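Local coordinates for hypothetical membrane spanning protein (Thermus thermophilus, PDB 2VPZ), which probably serves as the quinone-binding, NrfD-family membrane subunit of a polysulfide reductase complex, at residues L20-V25 with L59-L64; P131-A136 with M148-F152; N140-W144 with A245-G250; A187-P191 with Y210-L214. All coordinates share one frame; numbering follows the deposited sequence.

Contact 1: residues L20-V25 with L59-L64; sequences LHFVLV and LDLFIL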
loop_
_atom_site.group_PDB
_atom_site.type_symbol
_atom_site.label_atom_id
_atom_site.label_comp_id
_atom_site.label_asym_id
_atom_site.label_seq_id
_atom_site.Cartn_x
_atom_site.Cartn_y
_atom_site.Cartn_z
ATOM N N LEU C 20 -18.266 -38.135 -9.640
ATOM C CA LEU C 20 -19.056 -39.218 -10.219
ATOM C C LEU C 20 -20.287 -38.515 -10.892
ATOM O O LEU C 20 -20.608 -38.766 -12.063
ATOM C CB LEU C 20 -19.510 -40.225 -9.134
ATOM C CG LEU C 20 -19.817 -41.716 -9.446
ATOM C CD1 LEU C 20 -21.013 -42.221 -8.592
ATOM C CD2 LEU C 20 -20.099 -41.893 -10.959
ATOM N N HIS C 21 -20.976 -37.636 -10.161
ATOM C CA HIS C 21 -22.118 -36.901 -10.733
ATOM C C HIS C 21 -21.646 -36.222 -12.040
ATOM O O HIS C 21 -22.347 -36.232 -13.068
ATOM C CB HIS C 21 -22.697 -35.817 -9.764
ATOM C CG HIS C 21 -23.338 -34.646 -10.419
ATOM N ND1 HIS C 21 -24.678 -34.380 -10.346
ATOM C CD2 HIS C 21 -22.819 -33.691 -11.186
ATOM C CE1 HIS C 21 -24.964 -33.314 -11.059
ATOM N NE2 HIS C 21 -23.840 -32.875 -11.581
ATOM N N PHE C 22 -20.442 -35.648 -12.018
ATOM C CA PHE C 22 -19.879 -34.984 -13.191
ATOM C C PHE C 22 -19.685 -35.904 -14.414
ATOM O O PHE C 22 -19.959 -35.502 -15.523
ATOM C CB PHE C 22 -18.579 -34.246 -12.839
ATOM C CG PHE C 22 -18.741 -32.769 -12.565
ATOM C CD1 PHE C 22 -19.184 -32.306 -11.317
ATOM C CD2 PHE C 22 -18.470 -31.827 -13.567
ATOM C CE1 PHE C 22 -19.360 -30.926 -11.067
ATOM C CE2 PHE C 22 -18.636 -30.444 -13.344
ATOM C CZ PHE C 22 -19.086 -29.992 -12.090
ATOM N N VAL C 23 -19.233 -37.132 -14.207
ATOM C CA VAL C 23 -19.084 -38.064 -15.317
ATOM C C VAL C 23 -20.487 -38.458 -15.834
ATOM O O VAL C 23 -20.721 -38.543 -17.039
ATOM C CB VAL C 23 -18.311 -39.386 -14.903
ATOM C CG1 VAL C 23 -18.383 -40.448 -16.037
ATOM C CG2 VAL C 23 -16.849 -39.071 -14.542
ATOM N N LEU C 24 -21.424 -38.650 -14.913
ATOM C CA LEU C 24 -22.784 -39.080 -15.257
ATOM C C LEU C 24 -23.641 -38.057 -16.051
ATOM O O LEU C 24 -24.228 -38.419 -17.075
ATOM C CB LEU C 24 -23.532 -39.626 -14.024
ATOM C CG LEU C 24 -23.737 -41.161 -13.887
ATOM C CD1 LEU C 24 -22.409 -41.897 -14.156
ATOM C CD2 LEU C 24 -24.289 -41.537 -12.487
ATOM N N VAL C 25 -23.705 -36.807 -15.593
ATOM C CA VAL C 25 -24.469 -35.769 -16.297
ATOM C C VAL C 25 -23.915 -35.568 -17.750
ATOM O O VAL C 25 -24.637 -35.075 -18.632
ATOM C CB VAL C 25 -24.479 -34.404 -15.487
ATOM C CG1 VAL C 25 -23.125 -33.707 -15.583
ATOM C CG2 VAL C 25 -25.601 -33.483 -15.991
ATOM N N LEU C 59 -30.963 -41.580 -12.975
ATOM C CA LEU C 59 -29.783 -42.007 -12.219
ATOM C C LEU C 59 -28.954 -40.777 -11.772
ATOM O O LEU C 59 -28.397 -40.764 -10.672
ATOM C CB LEU C 59 -28.886 -42.998 -13.023
ATOM C CG LEU C 59 -27.497 -43.433 -12.492
ATOM C CD1 LEU C 59 -27.622 -44.075 -11.091
ATOM C CD2 LEU C 59 -26.798 -44.400 -13.482
ATOM N N ASP C 60 -28.883 -39.733 -12.594
ATOM C CA ASP C 60 -28.122 -38.537 -12.206
ATOM C C ASP C 60 -28.865 -37.654 -11.185
ATOM O O ASP C 60 -28.235 -37.117 -10.270
ATOM C CB ASP C 60 -27.651 -37.703 -13.415
ATOM C CG ASP C 60 -26.646 -36.585 -13.018
ATOM O OD1 ASP C 60 -25.939 -36.781 -11.993
ATOM O OD2 ASP C 60 -26.558 -35.554 -13.724
ATOM N N LEU C 61 -30.180 -37.481 -11.310
ATOM C CA LEU C 61 -30.906 -36.704 -10.297
ATOM C C LEU C 61 -30.895 -37.509 -8.953
ATOM O O LEU C 61 -30.791 -36.918 -7.872
ATOM C CB LEU C 61 -32.357 -36.358 -10.740
ATOM C CG LEU C 61 -32.585 -35.425 -11.943
ATOM C CD1 LEU C 61 -34.092 -35.316 -12.275
ATOM C CD2 LEU C 61 -31.980 -34.032 -11.664
ATOM N N PHE C 62 -30.984 -38.841 -9.009
ATOM C CA PHE C 62 -30.948 -39.656 -7.782
ATOM C C PHE C 62 -29.596 -39.512 -7.049
ATOM O O PHE C 62 -29.573 -39.348 -5.828
ATOM C CB PHE C 62 -31.265 -41.155 -8.038
ATOM C CG PHE C 62 -31.100 -42.060 -6.811
ATOM C CD1 PHE C 62 -32.098 -42.150 -5.826
ATOM C CD2 PHE C 62 -29.924 -42.798 -6.638
ATOM C CE1 PHE C 62 -31.922 -42.968 -4.673
ATOM C CE2 PHE C 62 -29.727 -43.617 -5.503
ATOM C CZ PHE C 62 -30.731 -43.699 -4.516
ATOM N N ILE C 63 -28.455 -39.548 -7.732
ATOM C CA ILE C 63 -27.215 -39.353 -6.988
ATOM C C ILE C 63 -26.876 -37.850 -6.644
ATOM O O ILE C 63 -26.027 -37.595 -5.797
ATOM C CB ILE C 63 -25.951 -40.193 -7.592
ATOM C CG1 ILE C 63 -24.996 -39.301 -8.357
ATOM C CG2 ILE C 63 -26.477 -41.368 -8.436
ATOM C CD1 ILE C 63 -23.511 -39.787 -8.330
ATOM N N LEU C 64 -27.552 -36.881 -7.278
ATOM C CA LEU C 64 -27.397 -35.430 -6.942
ATOM C C LEU C 64 -28.112 -35.196 -5.589
ATOM O O LEU C 64 -27.719 -34.352 -4.764
ATOM C CB LEU C 64 -28.043 -34.471 -7.997
ATOM C CG LEU C 64 -27.160 -33.822 -9.075
ATOM C CD1 LEU C 64 -27.978 -33.327 -10.288
ATOM C CD2 LEU C 64 -26.335 -32.666 -8.470
#

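Contact 2: residues P131-A136 with M148-F152; sequences PGLALA and MAGLF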
loop_
_atom_site.group_PDB
_atom_site.type_symbol
_atom_site.label_atom_id
_atom_site.label_comp_id
_atom_site.label_asym_id
_atom_site.label_seq_id
_atom_site.Cartn_x
_atom_site.Cartn_y
_atom_site.Cartn_z
ATOM N N PRO C 131 -22.169 -27.909 -16.797
ATOM C CA PRO C 131 -21.040 -28.354 -15.965
ATOM C C PRO C 131 -19.725 -27.532 -16.111
ATOM O O PRO C 131 -19.142 -27.111 -15.106
ATOM C CB PRO C 131 -20.845 -29.820 -16.328
ATOM C CG PRO C 131 -22.205 -30.276 -16.800
ATOM C CD PRO C 131 -22.812 -29.047 -17.479
ATOM N N GLY C 132 -19.257 -27.323 -17.332
ATOM C CA GLY C 132 -18.050 -26.550 -17.578
ATOM C C GLY C 132 -18.173 -25.117 -17.073
ATOM O O GLY C 132 -17.191 -24.493 -16.635
ATOM N N LEU C 133 -19.384 -24.573 -17.127
ATOM C CA LEU C 133 -19.643 -23.219 -16.617
ATOM C C LEU C 133 -19.796 -23.219 -15.064
ATOM O O LEU C 133 -19.541 -22.193 -14.433
ATOM C CB LEU C 133 -20.867 -22.551 -17.316
ATOM C CG LEU C 133 -20.791 -22.182 -18.815
ATOM C CD1 LEU C 133 -22.093 -21.492 -19.273
ATOM C CD2 LEU C 133 -19.583 -21.252 -19.095
ATOM N N ALA C 134 -20.197 -24.343 -14.453
ATOM C CA ALA C 134 -20.310 -24.418 -12.982
ATOM C C ALA C 134 -18.884 -24.291 -12.402
ATOM O O ALA C 134 -18.683 -23.779 -11.287
ATOM C CB ALA C 134 -20.987 -25.760 -12.502
ATOM N N LEU C 135 -17.895 -24.744 -13.171
ATOM C CA LEU C 135 -16.466 -24.636 -12.826
ATOM C C LEU C 135 -15.910 -23.230 -13.177
ATOM O O LEU C 135 -15.499 -22.477 -12.284
ATOM C CB LEU C 135 -15.600 -25.694 -13.573
ATOM C CG LEU C 135 -15.960 -27.173 -13.434
ATOM C CD1 LEU C 135 -14.803 -28.077 -13.910
ATOM C CD2 LEU C 135 -16.329 -27.491 -11.962
ATOM N N ALA C 136 -15.926 -22.925 -14.470
ATOM C CA ALA C 136 -15.421 -21.694 -15.123
ATOM C C ALA C 136 -15.834 -20.288 -14.657
ATOM O O ALA C 136 -15.143 -19.320 -14.938
ATOM C CB ALA C 136 -15.609 -21.808 -16.686
ATOM N N MET C 148 -12.554 -24.876 -19.655
ATOM C CA MET C 148 -13.466 -25.787 -18.954
ATOM C C MET C 148 -14.831 -25.744 -19.664
ATOM O O MET C 148 -15.598 -26.721 -19.647
ATOM C CB MET C 148 -13.644 -25.406 -17.473
ATOM C CG MET C 148 -12.371 -25.466 -16.613
ATOM S SD MET C 148 -11.638 -27.115 -16.523
ATOM C CE MET C 148 -10.070 -26.856 -17.408
ATOM N N ALA C 149 -15.142 -24.594 -20.257
ATOM C CA ALA C 149 -16.372 -24.428 -21.014
ATOM C C ALA C 149 -16.232 -25.138 -22.400
ATOM O O ALA C 149 -17.223 -25.317 -23.104
ATOM C CB ALA C 149 -16.726 -22.927 -21.196
ATOM N N GLY C 150 -15.012 -25.524 -22.767
ATOM C CA GLY C 150 -14.773 -26.236 -24.007
ATOM C C GLY C 150 -14.539 -27.725 -23.778
ATOM O O GLY C 150 -15.052 -28.598 -24.514
ATOM N N LEU C 151 -13.766 -28.039 -22.744
ATOM C CA LEU C 151 -13.451 -29.405 -22.343
ATOM C C LEU C 151 -14.674 -30.189 -21.826
ATOM O O LEU C 151 -14.822 -31.386 -22.115
ATOM C CB LEU C 151 -12.338 -29.424 -21.273
ATOM C CG LEU C 151 -10.915 -29.148 -21.784
ATOM C CD1 LEU C 151 -9.898 -29.150 -20.624
ATOM C CD2 LEU C 151 -10.531 -30.203 -22.843
ATOM N N PHE C 152 -15.579 -29.544 -21.095
ATOM C CA PHE C 152 -16.693 -30.317 -20.608
ATOM C C PHE C 152 -17.750 -30.737 -21.679
ATOM O O PHE C 152 -18.181 -31.895 -21.658
ATOM C CB PHE C 152 -17.204 -29.751 -19.267
ATOM C CG PHE C 152 -16.379 -30.196 -18.046
ATOM C CD1 PHE C 152 -15.060 -29.773 -17.898
ATOM C CD2 PHE C 152 -16.905 -31.102 -17.099
ATOM C CE1 PHE C 152 -14.252 -30.226 -16.838
ATOM C CE2 PHE C 152 -16.109 -31.574 -16.023
ATOM C CZ PHE C 152 -14.782 -31.136 -15.897
#

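Contact 3: residues N140-W144 with A245-G250; sequences NRPLW and AGQWQG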
loop_
_atom_site.group_PDB
_atom_site.type_symbol
_atom_site.label_atom_id
_atom_site.label_comp_id
_atom_site.label_asym_id
_atom_site.label_seq_id
_atom_site.Cartn_x
_atom_site.Cartn_y
_atom_site.Cartn_z
ATOM N N ASN C 140 -11.686 -17.130 -9.214
ATOM C CA ASN C 140 -10.755 -17.130 -8.076
ATOM C C ASN C 140 -9.918 -18.422 -8.060
ATOM O O ASN C 140 -8.818 -18.488 -7.479
ATOM C CB ASN C 140 -11.509 -16.984 -6.747
ATOM C CG ASN C 140 -12.700 -17.942 -6.633
ATOM O OD1 ASN C 140 -12.828 -18.714 -5.667
ATOM N ND2 ASN C 140 -13.579 -17.896 -7.627
ATOM N N ARG C 141 -10.460 -19.470 -8.686
ATOM C CA ARG C 141 -9.812 -20.790 -8.812
ATOM C C ARG C 141 -8.977 -20.780 -10.121
ATOM O O ARG C 141 -9.533 -20.961 -11.195
ATOM C CB ARG C 141 -10.891 -21.904 -8.883
ATOM C CG ARG C 141 -12.009 -21.857 -7.812
ATOM C CD ARG C 141 -11.553 -22.450 -6.458
ATOM N NE ARG C 141 -12.445 -22.134 -5.325
ATOM C CZ ARG C 141 -12.205 -22.421 -4.044
ATOM N NH1 ARG C 141 -11.087 -23.046 -3.686
ATOM N NH2 ARG C 141 -13.083 -22.086 -3.101
ATOM N N PRO C 142 -7.625 -20.585 -10.034
ATOM C CA PRO C 142 -6.816 -20.601 -11.264
ATOM C C PRO C 142 -6.874 -21.790 -12.292
ATOM O O PRO C 142 -6.565 -21.605 -13.472
ATOM C CB PRO C 142 -5.376 -20.370 -10.814
ATOM C CG PRO C 142 -5.494 -19.729 -9.427
ATOM C CD PRO C 142 -6.810 -20.289 -8.850
ATOM N N LEU C 143 -7.210 -23.001 -11.862
ATOM C CA LEU C 143 -7.261 -24.130 -12.809
ATOM C C LEU C 143 -8.574 -24.182 -13.620
ATOM O O LEU C 143 -8.612 -24.702 -14.732
ATOM C CB LEU C 143 -6.977 -25.499 -12.120
ATOM C CG LEU C 143 -5.657 -25.606 -11.319
ATOM C CD1 LEU C 143 -5.300 -27.081 -11.012
ATOM C CD2 LEU C 143 -4.521 -24.924 -12.095
ATOM N N TRP C 144 -9.653 -23.615 -13.082
ATOM C CA TRP C 144 -10.940 -23.615 -13.787
ATOM C C TRP C 144 -11.111 -22.455 -14.732
ATOM O O TRP C 144 -12.050 -21.660 -14.605
ATOM C CB TRP C 144 -12.087 -23.647 -12.771
ATOM C CG TRP C 144 -12.135 -24.963 -12.084
ATOM C CD1 TRP C 144 -11.520 -26.128 -12.494
ATOM C CD2 TRP C 144 -12.829 -25.296 -10.878
ATOM N NE1 TRP C 144 -11.800 -27.146 -11.619
ATOM C CE2 TRP C 144 -12.606 -26.667 -10.622
ATOM C CE3 TRP C 144 -13.645 -24.566 -9.989
ATOM C CZ2 TRP C 144 -13.156 -27.331 -9.485
ATOM C CZ3 TRP C 144 -14.197 -25.213 -8.865
ATOM C CH2 TRP C 144 -13.953 -26.583 -8.631
ATOM N N ALA C 245 -8.859 -31.760 -8.628
ATOM C CA ALA C 245 -7.636 -30.961 -8.607
ATOM C C ALA C 245 -7.779 -29.435 -8.752
ATOM O O ALA C 245 -6.839 -28.680 -8.454
ATOM C CB ALA C 245 -6.630 -31.475 -9.676
ATOM N N GLY C 246 -8.934 -28.958 -9.194
ATOM C CA GLY C 246 -9.126 -27.535 -9.390
ATOM C C GLY C 246 -9.677 -26.701 -8.240
ATOM O O GLY C 246 -9.881 -25.480 -8.383
ATOM N N GLN C 247 -9.935 -27.344 -7.097
ATOM C CA GLN C 247 -10.485 -26.700 -5.869
ATOM C C GLN C 247 -9.342 -26.091 -5.065
ATOM O O GLN C 247 -9.055 -26.502 -3.947
ATOM C CB GLN C 247 -11.217 -27.732 -4.984
ATOM C CG GLN C 247 -12.500 -28.273 -5.610
ATOM C CD GLN C 247 -13.098 -29.512 -4.911
ATOM O OE1 GLN C 247 -13.526 -29.464 -3.751
ATOM N NE2 GLN C 247 -13.140 -30.632 -5.639
ATOM N N TRP C 248 -8.744 -25.061 -5.647
ATOM C CA TRP C 248 -7.557 -24.407 -5.088
ATOM C C TRP C 248 -7.661 -22.900 -5.408
ATOM O O TRP C 248 -8.015 -22.524 -6.518
ATOM C CB TRP C 248 -6.354 -25.074 -5.784
ATOM C CG TRP C 248 -4.970 -24.537 -5.502
ATOM C CD1 TRP C 248 -4.300 -24.564 -4.305
ATOM C CD2 TRP C 248 -4.078 -23.882 -6.437
ATOM N NE1 TRP C 248 -3.064 -23.969 -4.444
ATOM C CE2 TRP C 248 -2.898 -23.547 -5.734
ATOM C CE3 TRP C 248 -4.161 -23.555 -7.804
ATOM C CZ2 TRP C 248 -1.807 -22.883 -6.344
ATOM C CZ3 TRP C 248 -3.070 -22.887 -8.426
ATOM C CH2 TRP C 248 -1.914 -22.568 -7.687
ATOM N N GLN C 249 -7.354 -22.049 -4.418
ATOM C CA GLN C 249 -7.413 -20.558 -4.526
ATOM C C GLN C 249 -6.030 -20.011 -4.874
ATOM O O GLN C 249 -5.856 -18.947 -5.516
ATOM C CB GLN C 249 -7.738 -19.957 -3.191
ATOM C CG GLN C 249 -8.874 -20.511 -2.420
ATOM C CD GLN C 249 -10.077 -19.654 -2.629
ATOM O OE1 GLN C 249 -10.961 -19.542 -1.782
ATOM N NE2 GLN C 249 -10.102 -18.995 -3.789
ATOM N N GLY C 250 -5.133 -20.740 -4.221
ATOM C CA GLY C 250 -3.711 -20.550 -4.162
ATOM C C GLY C 250 -2.879 -19.420 -4.647
ATOM O O GLY C 250 -3.032 -19.003 -5.808
HETATM O O HOH W 1 -7.950 -23.927 -9.244
#

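Contact 4: residues A187-P191 with Y210-L214; sequences ALLYP and YGLFL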
loop_
_atom_site.group_PDB
_atom_site.type_symbol
_atom_site.label_atom_id
_atom_site.label_comp_id
_atom_site.label_asym_id
_atom_site.label_seq_id
_atom_site.Cartn_x
_atom_site.Cartn_y
_atom_site.Cartn_z
ATOM N N ALA C 187 -7.139 -31.030 -24.449
ATOM C CA ALA C 187 -6.684 -31.514 -23.138
ATOM C C ALA C 187 -5.142 -31.466 -22.996
ATOM O O ALA C 187 -4.604 -31.251 -21.899
ATOM C CB ALA C 187 -7.198 -32.966 -22.855
ATOM N N LEU C 188 -4.449 -31.650 -24.118
ATOM C CA LEU C 188 -2.983 -31.603 -24.198
ATOM C C LEU C 188 -2.476 -30.131 -24.168
ATOM O O LEU C 188 -1.410 -29.843 -23.606
ATOM C CB LEU C 188 -2.475 -32.312 -25.484
ATOM C CG LEU C 188 -0.956 -32.195 -25.776
ATOM C CD1 LEU C 188 -0.170 -33.127 -24.838
ATOM C CD2 LEU C 188 -0.660 -32.510 -27.253
ATOM N N LEU C 189 -3.245 -29.206 -24.742
ATOM C CA LEU C 189 -2.870 -27.786 -24.755
ATOM C C LEU C 189 -3.386 -27.062 -23.487
ATOM O O LEU C 189 -3.037 -25.915 -23.232
ATOM C CB LEU C 189 -3.413 -27.068 -26.013
ATOM C CG LEU C 189 -3.386 -27.802 -27.373
ATOM C CD1 LEU C 189 -4.236 -27.057 -28.418
ATOM C CD2 LEU C 189 -1.941 -27.971 -27.868
ATOM N N TYR C 190 -4.208 -27.737 -22.698
ATOM C CA TYR C 190 -4.745 -27.145 -21.479
ATOM C C TYR C 190 -3.684 -26.593 -20.481
ATOM O O TYR C 190 -3.729 -25.403 -20.140
ATOM C CB TYR C 190 -5.714 -28.101 -20.759
ATOM C CG TYR C 190 -6.027 -27.692 -19.327
ATOM C CD1 TYR C 190 -6.654 -26.472 -19.038
ATOM C CD2 TYR C 190 -5.670 -28.518 -18.254
ATOM C CE1 TYR C 190 -6.918 -26.079 -17.705
ATOM C CE2 TYR C 190 -5.926 -28.139 -16.917
ATOM C CZ TYR C 190 -6.550 -26.919 -16.641
ATOM O OH TYR C 190 -6.788 -26.551 -15.329
ATOM N N PRO C 191 -2.712 -27.434 -20.013
ATOM C CA PRO C 191 -1.656 -26.968 -19.082
ATOM C C PRO C 191 -0.827 -25.750 -19.546
ATOM O O PRO C 191 -0.304 -24.977 -18.728
ATOM C CB PRO C 191 -0.753 -28.189 -18.875
ATOM C CG PRO C 191 -1.618 -29.370 -19.233
ATOM C CD PRO C 191 -2.580 -28.869 -20.301
ATOM N N TYR C 210 -3.137 -37.626 -15.413
ATOM C CA TYR C 210 -3.471 -36.778 -16.567
ATOM C C TYR C 210 -2.785 -37.356 -17.830
ATOM O O TYR C 210 -3.451 -37.710 -18.811
ATOM C CB TYR C 210 -2.982 -35.345 -16.308
ATOM C CG TYR C 210 -3.618 -34.271 -17.171
ATOM C CD1 TYR C 210 -4.815 -33.663 -16.795
ATOM C CD2 TYR C 210 -3.056 -33.894 -18.407
ATOM C CE1 TYR C 210 -5.448 -32.718 -17.591
ATOM C CE2 TYR C 210 -3.672 -32.946 -19.230
ATOM C CZ TYR C 210 -4.879 -32.356 -18.814
ATOM O OH TYR C 210 -5.508 -31.460 -19.637
ATOM N N GLY C 211 -1.455 -37.422 -17.789
ATOM C CA GLY C 211 -0.654 -37.969 -18.868
ATOM C C GLY C 211 -1.029 -39.400 -19.227
ATOM O O GLY C 211 -0.868 -39.830 -20.385
ATOM N N LEU C 212 -1.526 -40.163 -18.251
ATOM C CA LEU C 212 -1.988 -41.557 -18.450
ATOM C C LEU C 212 -3.355 -41.550 -19.171
ATOM O O LEU C 212 -3.638 -42.429 -19.994
ATOM C CB LEU C 212 -2.127 -42.367 -17.125
ATOM C CG LEU C 212 -2.732 -43.802 -17.252
ATOM C CD1 LEU C 212 -1.653 -44.788 -17.741
ATOM C CD2 LEU C 212 -3.341 -44.273 -15.913
ATOM N N PHE C 213 -4.197 -40.558 -18.869
ATOM C CA PHE C 213 -5.508 -40.406 -19.504
ATOM C C PHE C 213 -5.414 -39.901 -20.971
ATOM O O PHE C 213 -6.274 -40.245 -21.803
ATOM C CB PHE C 213 -6.426 -39.551 -18.613
ATOM C CG PHE C 213 -6.907 -40.252 -17.364
ATOM C CD1 PHE C 213 -7.231 -41.613 -17.412
ATOM C CD2 PHE C 213 -7.014 -39.583 -16.140
ATOM C CE1 PHE C 213 -7.646 -42.312 -16.261
ATOM C CE2 PHE C 213 -7.429 -40.262 -14.980
ATOM C CZ PHE C 213 -7.741 -41.629 -15.040
ATOM N N LEU C 214 -4.365 -39.117 -21.249
ATOM C CA LEU C 214 -4.027 -38.609 -22.599
ATOM C C LEU C 214 -3.572 -39.838 -23.445
ATOM O O LEU C 214 -4.103 -40.078 -24.535
ATOM C CB LEU C 214 -2.902 -37.530 -22.573
ATOM C CG LEU C 214 -3.194 -36.100 -22.063
ATOM C CD1 LEU C 214 -2.011 -35.133 -22.336
ATOM C CD2 LEU C 214 -4.473 -35.575 -22.736
#

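Contact 1: residues L20-V25 with L59-L64
His21 and Asp60 face each other where helix 16-41 runs antiparallel to helix 46-65. The two short segments lie 9.6 Å apart at their axes and cross at -162°. The tight part centres on the buried His21, Asp60 and Val25. The CB of Asp60 is directed toward the partner helix, and its carboxylate reaches between His21 and Val25. Its OD2 lies 3.0 Å from Val25 CB and 3.2 Å from Val25 CG2, so one oxygen is pressed against a valine. The other oxygen, OD1, is 3.2 Å from His21 ND1, but the angle is too poor for a hydrogen bond. The imidazole and carboxylate planes are turned 53° apart. With CG of His21 roughly opposite its backbone N (chi1 151°), the ring swings across to helix 46-65. Leu64 closes in at the ring edge, although its modelled approach is too short to be reliable.

The other side is apolar and nearer the surface. Leu24 CD2 rests 3.7 Å from Leu59 CG, with the two side chains nearly perpendicular. Leu20 CD1 meets Ile63 CD1 at 3.5 Å, again at about a right angle. Leu59 lies on the surface, and Leu20, Leu24 and Ile63 are only partly covered.

His21 has been seen to bind ubiquinone-1 in this protein, although no quinone is bound to this chain. Its NE2 also makes a weak hydrogen bond to Tyr130, a second quinone-binding residue. Asp60 OD2 is buried without a polar partner in the model. A histidine, an aspartate and a tyrosine thus gather inside a membrane helix bundle, which is consistent with a polar pocket for the quinone head group.

Contact 2: residues P131-A136 with M148-F152
Gly132 forms a hollow into which the first turn of helix 148-166 sinks. The backbones come very near here: the CA atoms of Gly132 and Ala149 are 4.4 Å apart, and the segment axes 7.6 Å. The helices are antiparallel, with 154° between their directions. Two bumps share the hollow. Met148 O makes a CA-H...O contact of 3.2 Å with Gly132 CA, and Phe152 CB sits 3.7 Å from the same CA. Helix 117-136 is kinked here, where the N atoms of Pro131, which has no N-H, and Gly132 make no bond to the preceding turn.

Larger side chains fill the flanks. Leu135 CD1 lies 3.6 Å from Phe152 CZ, oblique to the ring; the two side chains cross at about a right angle. The same methyl lies 4.2 Å from Met148 SD. CG of Leu135 is opposite its own carbonyl carbon (chi1 -55°), which carries the branch toward the partner helix. Pro131 CB touches the Phe152 ring obliquely. Among the smaller side chains, Ala136 CB meets Met148 CB, and Ala149 CB meets Leu133 CD2.

The pair is buried in the bundle. Helix 227-245 covers Met148 and Phe152 through Leu242, and Phe152 also meets Val243. Phe22 of helix 16-41 packs on Pro131 and Leu135. Leu133 packs on Leu192 and Ala149 on Thr193 of the second subunit, another copy of this protein.

Contact 3: residues N140-W144 with A245-G250
A type I beta turn, Arg141 to Trp144, packs against the inverse gamma turn centred on Gln247, and a bridging water joins the two loops. The water accepts from Leu143 N at 2.9 Å. It donates to Gly246 O at 2.6 Å and to Trp248 O at 3.1 Å. Trp248 O also receives a CA-H...O contact from Arg141 CA, 3.4 Å long.

Flat groups add to this bridge. Gly246 O stands 3.7 Å above the indole plane of Trp144, over the ring centre. The indole is held in place by a bond from NE1 to Leu242 O. The guanidinium of Arg141 stacks on the side-chain amide of Gln249, with their planes 19° apart; Gln249 CD lies 3.6 Å above the guanidinium plane, toward its rim. The Arg141 chain bends at chi2 (-80°), which brings the guanidinium over the Gln249 amide. Pro142 CG meets Trp248 CZ3 at 4.1 Å, the proline crossing the indole at about a right angle. Leu143 CG lies near the same indole, at 4.3 Å from CE3, and Trp248 stacks in turn on His201.

Arg141 NE and NH2 bond to the backbone of a chain of another protein, so the arginine is shared between this loop pair and the subunit interface. Gln247 NE2 bonds to Val243 O and Trp14 O. Water, stacking and packing join the two loops, and the polar ends of Arg141, Trp144 and Gln247 find their strongest partners in a partner protein and neighbouring segments.

Contact 4: residues A187-P191 with Y210-L214
The end of helix 175-189 faces the start of helix 210-217, and the nearest CA atoms, those of Leu188 and Leu214, are 7.3 Å apart. Tyr210 reaches across to the other segment and donates its hydroxyl to the backbone oxygen of Ala187. The modelled OH to O distance of 2.4 Å is very short and its exact value is doubtful. Ala187 O lies at the edge of the phenol ring, in its plane. CG of Tyr210 sits opposite the backbone N (chi1 -161°), and this sends the ring toward Ala187.

The same hydroxyl touches the edge of Tyr190, 3.3 Å from CD2, and the two tyrosines cross at about a right angle. Pro191 CG comes 4.1 Å from Tyr210 CE2. Leu214 completes the contact with its two methyls: CD2 packs on Ala187 CB at 3.8 Å, and CD1 meets Leu188 CD1 at 3.7 Å on the surface side.

Helix 227-245 lies against the buried side, where Leu238 and Leu241 touch Tyr210 and Leu242 touches Tyr190. Leu202 of helix 196-205 packs on Tyr190 and Pro191. The Tyr190 hydroxyl bonds to Leu143 O in the loop before helix 148-166.

Overall arrangement
Contact 2 is the most buried of the four, and its chemistry is close apolar helix packing. Contacts 1 and 4 also pair helices, but each has a partly exposed leucine side. They differ in their polar parts: contact 1 holds a quinone-binding histidine, whereas contact 4 lies away from the known sites. Contact 3 joins loops, its centre about 19 Å from the centre of the chain, and meets another protein. Its 140-144 loop connects the two helices of contact 2. Contact 2 touches all the others, and Phe22 of contact 1 packs on its Phe152. Contacts 3 and 4 also touch, by a polar link. Contact 1 touches neither of them.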